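Lactaldehyde dehydrogenase (Escherichia coli BL21, PDB 2OPX) oxidises L-lactaldehyde, and also glycolaldehyde, irreversibly to the matching acid with NAD+ during the breakdown of L-fucose and L-rhamnose. Local coordinates at residues G254-I259 and G410-I415. Numbering follows the deposited sequence.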
# COMPACT_ATOMS: atom_id res chain seq x y z
N GLY A 254 -19.57 10.12 20.78
CA GLY A 254 -20.51 9.30 20.05
C GLY A 254 -21.70 8.85 20.87
O GLY A 254 -21.84 9.16 22.05
N LYS A 255 -22.58 8.11 20.20
CA LYS A 255 -23.79 7.58 20.81
C LYS A 255 -23.81 6.17 20.25
O LYS A 255 -24.78 5.73 19.63
CB LYS A 255 -25.01 8.37 20.34
CG LYS A 255 -26.28 8.07 21.10
CD LYS A 255 -26.16 8.49 22.56
CE LYS A 255 -27.40 8.12 23.35
NZ LYS A 255 -27.27 8.51 24.78
N ALA A 256 -22.70 5.47 20.47
CA ALA A 256 -22.51 4.12 19.97
C ALA A 256 -23.68 3.18 20.20
O ALA A 256 -24.04 2.89 21.34
CB ALA A 256 -21.24 3.52 20.56
N PRO A 257 -24.30 2.71 19.11
CA PRO A 257 -25.43 1.80 19.20
C PRO A 257 -24.93 0.36 19.30
O PRO A 257 -23.88 0.02 18.77
CB PRO A 257 -26.19 2.07 17.90
CG PRO A 257 -25.06 2.30 16.93
CD PRO A 257 -24.13 3.21 17.73
N ALA A 258 -25.70 -0.47 19.99
CA ALA A 258 -25.36 -1.88 20.15
C ALA A 258 -26.57 -2.67 19.67
O ALA A 258 -27.69 -2.45 20.14
CB ALA A 258 -25.06 -2.20 21.61
N ILE A 259 -26.37 -3.57 18.72
CA ILE A 259 -27.47 -4.35 18.19
C ILE A 259 -27.39 -5.81 18.61
O ILE A 259 -26.41 -6.50 18.32
CB ILE A 259 -27.49 -4.30 16.65
CG1 ILE A 259 -27.59 -2.84 16.19
CG2 ILE A 259 -28.65 -5.13 16.12
CD1 ILE A 259 -27.45 -2.64 14.69
N GLY A 410 -21.09 8.84 14.66
CA GLY A 410 -20.86 7.62 13.91
C GLY A 410 -19.47 7.08 14.19
O GLY A 410 -18.76 6.65 13.27
N LEU A 411 -19.09 7.09 15.46
CA LEU A 411 -17.78 6.61 15.86
C LEU A 411 -17.72 5.10 16.00
O LEU A 411 -16.96 4.43 15.31
CB LEU A 411 -17.37 7.25 17.20
CG LEU A 411 -16.04 6.75 17.79
CD1 LEU A 411 -14.89 7.11 16.85
CD2 LEU A 411 -15.83 7.37 19.17
N THR A 412 -18.53 4.57 16.91
CA THR A 412 -18.54 3.15 17.18
C THR A 412 -19.93 2.53 17.12
O THR A 412 -20.94 3.19 17.37
CB THR A 412 -17.93 2.86 18.56
OG1 THR A 412 -16.60 3.39 18.60
CG2 THR A 412 -17.89 1.37 18.84
N SER A 413 -19.96 1.24 16.78
CA SER A 413 -21.20 0.48 16.69
C SER A 413 -20.83 -0.96 17.01
O SER A 413 -19.67 -1.35 16.88
CB SER A 413 -21.78 0.56 15.28
OG SER A 413 -20.97 -0.15 14.35
N SER A 414 -21.81 -1.74 17.44
CA SER A 414 -21.56 -3.14 17.75
C SER A 414 -22.81 -3.96 17.46
O SER A 414 -23.92 -3.44 17.48
CB SER A 414 -21.18 -3.31 19.23
OG SER A 414 -22.24 -2.90 20.08
N ILE A 415 -22.61 -5.24 17.18
CA ILE A 415 -23.72 -6.12 16.89
C ILE A 415 -23.33 -7.52 17.30
O ILE A 415 -22.19 -7.94 17.12
CB ILE A 415 -24.10 -6.11 15.40
CG1 ILE A 415 -25.29 -7.05 15.16
CG2 ILE A 415 -22.90 -6.52 14.55
CD1 ILE A 415 -25.85 -7.02 13.75
O HOH W 1 -21.00 6.52 17.74
O HOH W 2 -21.86 -0.36 20.62
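I259 and I415 pair side by side in two parallel strands, 257-259 and 412-415, whose axes run 13° apart. Both backbone hydrogen bonds between the segments use S414. Its N donates to P257 O at 3.0 Å, in the carbonyl plane. Its O accepts I259 N at 2.7 Å, with the donor tilted from that plane. The side chain of I415 can be followed outward. CB is near I259 O and I259 CB. CG1, anti to the backbone N (chi1 -179°), comes 3.4 Å from I259 O and 3.8 Å from I259 CB. CD1, at the tip, reaches I259 CG2 at 4.1 Å. On the I259 and I415 face, P257 CG also comes 4.1 Å from S413 CB. On the other face, S414 OG lies 3.3 Å from A258 CB. A water hydrogen-bonded to S414 OG also donates to P257 O, so this carbonyl takes both a backbone N-H and a water. T412 OG1 is hydrogen-bonded to E434 OE2, and its side chain touches N286, which binds (S)-lactate and is thought to matter for substrate specificity. The pair lies inside a mixed sheet. Strand 290-294 flanks 257-260, and strand 434-437 flanks 409-416. Helix 397-405 packs on P257 and I259, and helix 420-429 on I415.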